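PDB 5T1Q: N-acetylmuramoyl-L-alanine amidase domain-containing protein SAOUHSC_02979 from Staphylococcus aureus, which probably acts as a peptidoglycan-cleaving amidase, this chain holding its glucosaminidase-family and CHAP domains. Local coordinates for residues A[26-32]-A[121-125]; A[110-115]-A[137-143]. One frame throughout, in Å; residues are numbered along the deposited sequence.

Contact 1 of 2, residues A[26-32]-A[121-125]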
loop_
_atom_site.group_PDB
_atom_site.type_symbol
_atom_site.label_atom_id
_atom_site.label_comp_id
_atom_site.label_asym_id
_atom_site.label_seq_id
_atom_site.Cartn_x
_atom_site.Cartn_y
_atom_site.Cartn_z
ATOM N N VAL A 26 0.736 11.120 -16.561
ATOM C CA VAL A 26 0.518 10.171 -15.455
ATOM C C VAL A 26 -0.854 10.459 -14.831
ATOM O O VAL A 26 -1.072 11.529 -14.267
ATOM C CB VAL A 26 1.625 10.310 -14.388
ATOM C CG1 VAL A 26 1.407 9.326 -13.242
ATOM C CG2 VAL A 26 2.996 10.105 -15.020
ATOM N N ASN A 27 -1.767 9.495 -14.929
ATOM C CA ASN A 27 -3.145 9.684 -14.470
ATOM C C ASN A 27 -3.688 8.511 -13.665
ATOM O O ASN A 27 -3.012 7.512 -13.461
ATOM C CB ASN A 27 -4.053 10.016 -15.679
ATOM C CG ASN A 27 -3.871 9.054 -16.853
ATOM O OD1 ASN A 27 -3.222 8.005 -16.744
ATOM N ND2 ASN A 27 -4.453 9.415 -17.996
ATOM N N GLN A 28 -4.919 8.655 -13.195
ATOM C CA GLN A 28 -5.571 7.625 -12.393
ATOM C C GLN A 28 -5.766 6.288 -13.095
ATOM O O GLN A 28 -5.751 5.253 -12.435
ATOM C CB GLN A 28 -6.928 8.118 -11.902
ATOM C CG GLN A 28 -6.829 9.337 -11.010
ATOM C CD GLN A 28 -8.160 9.740 -10.427
ATOM O OE1 GLN A 28 -9.175 9.056 -10.616
ATOM N NE2 GLN A 28 -8.172 10.862 -9.716
ATOM N N LYS A 29 -5.928 6.302 -14.418
ATOM C CA LYS A 29 -6.157 5.064 -15.157
ATOM C C LYS A 29 -4.920 4.176 -15.263
ATOM O O LYS A 29 -5.054 3.011 -15.610
ATOM C CB LYS A 29 -6.710 5.323 -16.571
ATOM C CG LYS A 29 -5.682 5.826 -17.579
ATOM C CD LYS A 29 -6.203 5.785 -19.012
ATOM C CE LYS A 29 -5.093 6.135 -19.999
ATOM N NZ LYS A 29 -5.508 5.957 -21.421
ATOM N N ASP A 30 -3.725 4.724 -15.022
ATOM C CA ASP A 30 -2.491 3.918 -15.102
ATOM C C ASP A 30 -1.639 3.953 -13.825
ATOM O O ASP A 30 -0.432 3.724 -13.869
ATOM C CB ASP A 30 -1.657 4.296 -16.340
ATOM C CG ASP A 30 -1.088 5.710 -16.278
ATOM O OD1 ASP A 30 -1.034 6.315 -15.179
ATOM O OD2 ASP A 30 -0.681 6.209 -17.352
ATOM N N THR A 31 -2.276 4.231 -12.695
ATOM C CA THR A 31 -1.576 4.235 -11.425
ATOM C C THR A 31 -2.270 3.262 -10.494
ATOM O O THR A 31 -3.489 3.311 -10.313
ATOM C CB THR A 31 -1.470 5.644 -10.804
ATOM O OG1 THR A 31 -2.780 6.194 -10.602
ATOM C CG2 THR A 31 -0.652 6.556 -11.715
ATOM N N ARG A 32 -1.483 2.353 -9.939
ATOM C CA ARG A 32 -1.996 1.344 -9.032
ATOM C C ARG A 32 -2.238 1.877 -7.629
ATOM O O ARG A 32 -1.798 2.966 -7.259
ATOM C CB ARG A 32 -1.007 0.178 -8.904
ATOM C CG ARG A 32 -0.767 -0.631 -10.169
ATOM C CD ARG A 32 0.129 -1.839 -9.883
ATOM N NE ARG A 32 -0.493 -2.796 -8.959
ATOM C CZ ARG A 32 0.100 -3.887 -8.459
ATOM N NH1 ARG A 32 -0.578 -4.679 -7.634
ATOM N NH2 ARG A 32 1.358 -4.195 -8.774
ATOM N N PRO A 121 -1.517 -1.373 -19.494
ATOM C CA PRO A 121 -0.296 -0.796 -18.921
ATOM C C PRO A 121 -0.523 -0.005 -17.624
ATOM O O PRO A 121 -1.454 0.799 -17.538
ATOM C CB PRO A 121 0.206 0.133 -20.033
ATOM C CG PRO A 121 -1.026 0.540 -20.757
ATOM C CD PRO A 121 -1.925 -0.667 -20.728
ATOM N N PHE A 122 0.323 -0.255 -16.631
ATOM C CA PHE A 122 0.261 0.447 -15.341
ATOM C C PHE A 122 1.632 0.737 -14.796
ATOM O O PHE A 122 2.576 -0.026 -15.020
ATOM C CB PHE A 122 -0.475 -0.376 -14.275
ATOM C CG PHE A 122 -1.952 -0.157 -14.245
ATOM C CD1 PHE A 122 -2.794 -0.867 -15.085
ATOM C CD2 PHE A 122 -2.507 0.754 -13.358
ATOM C CE1 PHE A 122 -4.167 -0.667 -15.045
ATOM C CE2 PHE A 122 -3.873 0.967 -13.323
ATOM C CZ PHE A 122 -4.704 0.253 -14.166
ATOM N N ASN A 123 1.727 1.862 -14.089
ATOM C CA ASN A 123 2.926 2.206 -13.352
ATOM C C ASN A 123 2.815 1.387 -12.075
ATOM O O ASN A 123 1.740 1.294 -11.479
ATOM C CB ASN A 123 2.989 3.703 -13.084
ATOM C CG ASN A 123 3.161 4.493 -14.358
ATOM O OD1 ASN A 123 4.057 4.210 -15.162
ATOM N ND2 ASN A 123 2.305 5.476 -14.561
ATOM N N THR A 124 3.906 0.759 -11.676
ATOM C CA THR A 124 3.882 -0.124 -10.532
ATOM C C THR A 124 5.120 0.160 -9.680
ATOM O O THR A 124 6.219 0.365 -10.206
ATOM C CB THR A 124 3.742 -1.604 -10.997
ATOM O OG1 THR A 124 3.469 -2.462 -9.886
ATOM C CG2 THR A 124 4.972 -2.086 -11.725
ATOM N N LEU A 125 4.923 0.184 -8.363
ATOM C CA LEU A 125 5.984 0.535 -7.436
ATOM C C LEU A 125 6.845 -0.654 -7.060
ATOM O O LEU A 125 6.347 -1.754 -6.793
ATOM C CB LEU A 125 5.394 1.171 -6.185
ATOM C CG LEU A 125 4.524 2.405 -6.441
ATOM C CD1 LEU A 125 3.783 2.810 -5.170
ATOM C CD2 LEU A 125 5.354 3.551 -6.994
HETATM O O HOH W 1 -3.497 2.341 -18.397
HETATM O O HOH W 2 1.448 3.208 -9.665
#
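Thr31 and Asn123 form a single bridge where the irregular segment 26-32 is laid, in register and in the same direction, along strand 119-128 of the two-stranded hairpin in the glucosaminidase-family domain. One direct backbone bond marks it, Asn123 N to Asp30 O at 2.9 Å. The second bond of a parallel bridge is replaced by a water that accepts a hydrogen bond from Arg32 N and donates one to Asn123 O; another water donates to both Lys29 O and Pro121 O. Phe122 lays its ring obliquely against the turn, CZ lying 3.1 Å from Lys29 O and CD2 3.3 Å from Asp30 C. Arg32 crosses this ring at about a right angle, with CG 3.9 Å from Phe122 CD2. The bend of Arg32 at chi3 (64°) carries NH2 alongside Thr124, whose OG1 accepts at 2.9 Å from near the guanidinium plane; NH1 turns to a salt bridge with Glu92. Within the turn, Asn27 O receives Thr31 OG1 and Asp30 N from opposite faces of its plane, and Asp30 OD1 accepts Asn27 N at 3.3 Å. Asn123 lies side by side with Asp30, while its OD1 takes a bond from Asn136. Asn123 N, Thr124 OG1 and two waters thus make a polar seam with the Phe122 ring packed beside it, and the hold of Thr124 and Glu92 on the guanidinium probably fixes its orientation.

Contact 2 of 2, residues A[110-115]-A[137-143]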
loop_
_atom_site.group_PDB
_atom_site.type_symbol
_atom_site.label_atom_id
_atom_site.label_comp_id
_atom_site.label_asym_id
_atom_site.label_seq_id
_atom_site.Cartn_x
_atom_site.Cartn_y
_atom_site.Cartn_z
ATOM N N GLY A 110 -2.356 -8.403 -9.169
ATOM C CA GLY A 110 -1.220 -7.697 -9.762
ATOM C C GLY A 110 -0.327 -8.595 -10.601
ATOM O O GLY A 110 0.900 -8.481 -10.560
ATOM N N ILE A 111 -0.943 -9.488 -11.368
ATOM C CA ILE A 111 -0.196 -10.412 -12.216
ATOM C C ILE A 111 0.133 -9.709 -13.525
ATOM O O ILE A 111 -0.768 -9.224 -14.211
ATOM C CB ILE A 111 -0.978 -11.709 -12.490
ATOM C CG1 ILE A 111 -1.423 -12.347 -11.171
ATOM C CG2 ILE A 111 -0.122 -12.699 -13.286
ATOM C CD1 ILE A 111 -2.249 -13.606 -11.340
ATOM N N LYS A 112 1.424 -9.671 -13.857
ATOM C CA LYS A 112 1.916 -9.041 -15.088
ATOM C C LYS A 112 1.724 -9.938 -16.317
ATOM O O LYS A 112 1.516 -11.138 -16.182
ATOM C CB LYS A 112 3.395 -8.674 -14.943
ATOM C CG LYS A 112 3.656 -7.522 -13.970
ATOM C CD LYS A 112 5.136 -7.345 -13.639
ATOM C CE LYS A 112 5.980 -7.002 -14.853
ATOM N NZ LYS A 112 7.419 -6.792 -14.504
ATOM N N GLY A 113 1.782 -9.327 -17.504
ATOM C CA GLY A 113 1.634 -10.034 -18.778
ATOM C C GLY A 113 0.303 -9.739 -19.465
ATOM O O GLY A 113 -0.206 -8.615 -19.412
ATOM N N ALA A 114 -0.240 -10.759 -20.124
ATOM C CA ALA A 114 -1.521 -10.663 -20.820
ATOM C C ALA A 114 -2.328 -11.937 -20.585
ATOM O O ALA A 114 -1.766 -12.991 -20.302
ATOM C CB ALA A 114 -1.297 -10.447 -22.302
ATOM N N PHE A 115 -3.652 -11.813 -20.657
ATOM C CA PHE A 115 -4.561 -12.943 -20.464
ATOM C C PHE A 115 -5.449 -13.062 -21.690
ATOM O O PHE A 115 -6.226 -12.150 -21.987
ATOM C CB PHE A 115 -5.410 -12.727 -19.218
ATOM C CG PHE A 115 -6.445 -13.796 -18.991
ATOM C CD1 PHE A 115 -6.113 -14.982 -18.349
ATOM C CD2 PHE A 115 -7.759 -13.611 -19.412
ATOM C CE1 PHE A 115 -7.067 -15.965 -18.136
ATOM C CE2 PHE A 115 -8.717 -14.589 -19.198
ATOM C CZ PHE A 115 -8.370 -15.769 -18.560
ATOM N N ALA A 137 4.607 -1.288 -16.771
ATOM C CA ALA A 137 4.516 -2.651 -17.289
ATOM C C ALA A 137 3.092 -3.077 -17.644
ATOM O O ALA A 137 2.115 -2.514 -17.145
ATOM C CB ALA A 137 5.110 -3.620 -16.280
ATOM N N GLY A 138 3.001 -4.093 -18.504
ATOM C CA GLY A 138 1.726 -4.640 -18.940
ATOM C C GLY A 138 1.184 -5.623 -17.923
ATOM O O GLY A 138 1.893 -6.504 -17.469
ATOM N N PHE A 139 -0.077 -5.454 -17.556
ATOM C CA PHE A 139 -0.741 -6.332 -16.602
ATOM C C PHE A 139 -1.867 -7.049 -17.301
ATOM O O PHE A 139 -2.453 -6.530 -18.252
ATOM C CB PHE A 139 -1.276 -5.545 -15.403
ATOM C CG PHE A 139 -0.218 -5.139 -14.423
ATOM C CD1 PHE A 139 0.533 -3.998 -14.630
ATOM C CD2 PHE A 139 0.010 -5.893 -13.274
ATOM C CE1 PHE A 139 1.505 -3.607 -13.716
ATOM C CE2 PHE A 139 0.983 -5.508 -12.347
ATOM C CZ PHE A 139 1.735 -4.364 -12.573
ATOM N N ARG A 140 -2.168 -8.244 -16.813
ATOM C CA ARG A 140 -3.211 -9.061 -17.392
ATOM C C ARG A 140 -4.570 -8.403 -17.186
ATOM O O ARG A 140 -4.885 -7.945 -16.089
ATOM C CB ARG A 140 -3.183 -10.471 -16.789
ATOM C CG ARG A 140 -1.847 -11.173 -16.993
ATOM C CD ARG A 140 -1.855 -12.629 -16.550
ATOM N NE ARG A 140 -0.526 -13.228 -16.698
ATOM C CZ ARG A 140 -0.204 -14.487 -16.384
ATOM N NH1 ARG A 140 -1.114 -15.323 -15.906
ATOM N NH2 ARG A 140 1.051 -14.911 -16.548
ATOM N N LYS A 141 -5.334 -8.324 -18.272
ATOM C CA LYS A 141 -6.665 -7.739 -18.295
ATOM C C LYS A 141 -7.646 -8.894 -18.467
ATOM O O LYS A 141 -7.582 -9.622 -19.460
ATOM C CB LYS A 141 -6.753 -6.763 -19.468
ATOM C CG LYS A 141 -8.075 -6.041 -19.664
ATOM C CD LYS A 141 -7.981 -5.165 -20.906
ATOM C CE LYS A 141 -9.286 -4.471 -21.232
ATOM N NZ LYS A 141 -9.638 -3.459 -20.213
ATOM N N TYR A 142 -8.527 -9.078 -17.488
ATOM C CA TYR A 142 -9.486 -10.176 -17.503
ATOM C C TYR A 142 -10.896 -9.691 -17.798
ATOM O O TYR A 142 -11.201 -8.532 -17.553
ATOM C CB TYR A 142 -9.496 -10.863 -16.147
ATOM C CG TYR A 142 -8.149 -11.336 -15.661
ATOM C CD1 TYR A 142 -7.347 -10.519 -14.874
ATOM C CD2 TYR A 142 -7.688 -12.614 -15.959
ATOM C CE1 TYR A 142 -6.118 -10.957 -14.409
ATOM C CE2 TYR A 142 -6.462 -13.057 -15.498
ATOM C CZ TYR A 142 -5.681 -12.227 -14.719
ATOM O OH TYR A 142 -4.464 -12.664 -14.252
ATOM N N PRO A 143 -11.769 -10.581 -18.323
ATOM C CA PRO A 143 -13.169 -10.184 -18.561
ATOM C C PRO A 143 -13.927 -9.904 -17.257
ATOM O O PRO A 143 -14.867 -9.113 -17.245
ATOM C CB PRO A 143 -13.780 -11.407 -19.270
ATOM C CG PRO A 143 -12.632 -12.231 -19.735
ATOM C CD PRO A 143 -11.488 -11.942 -18.817
#
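Lys112 and Phe139 approach to 4.1 Å between their CA atoms, and a backbone bond lies on each side of the pair. Arg140 N gives to Ile111 O at 3.1 Å, and Gly113 N gives to Gly138 O at 2.8 Å. This is the pattern of a non-hydrogen-bonded antiparallel pair, yet it stays a single bridge: past Gly113, whose phi is 108°, Ala114 lies nearest Arg140 instead of continuing the register toward Ala137. Strand 131-140 thereby uses Gly138 and Arg140 for the loop, while Ala137 and Phe139 bond to strand 119-128 on its other edge. The loop 110-115 thus flanks the β-hairpin of the glucosaminidase-family domain, which belongs to the lysozyme clan.

Among the side chains, Lys112 places CG over one face of the Phe139 ring, 4.0 Å from its centroid, a CH-pi contact; bent at chi3, the chain then sends NZ to a salt bridge with Glu11. The Arg140 chain is extended from CG to NE, which bonds to Lys112 O at 3.0 Å with a bent angle of 133°. Ile111 CG2 sits over one face of that guanidinium, 3.5 Å from Arg140 NE. Asp151 on helix 145-158 accepts both Arg140 NH1 and Tyr142 OH through OD2. Farther along, the Tyr142 ring brings CD2 over one face of Phe115; the rings meet obliquely, centroids 4.7 Å apart and planes at 47°, while Pro143 CD touches Phe115 CE2 at 3.9 Å.

Both contacts fix irregular chain to the same hairpin, contact 1 on strand 119-128 and contact 2 on strand 131-140, with centres 13 Å apart. They join directly: Phe122 N lies 2.9 Å from Ala137 O, probably a hydrogen bond, and Phe122 CB packs on Phe139 CD1 at 3.8 Å. Each is partly buried, but contact 2 buries more surface, 630 against 384 Å², and more of its touching residues are buried. The chemistry differs too: contact 1 pairs through one direct backbone bond and one water-mediated one, contact 2 through two direct ones; contact 2 adds a pair of rings, Phe115 and Tyr142, and a carboxylate on helix 145-158 that bonds Arg140 and Tyr142.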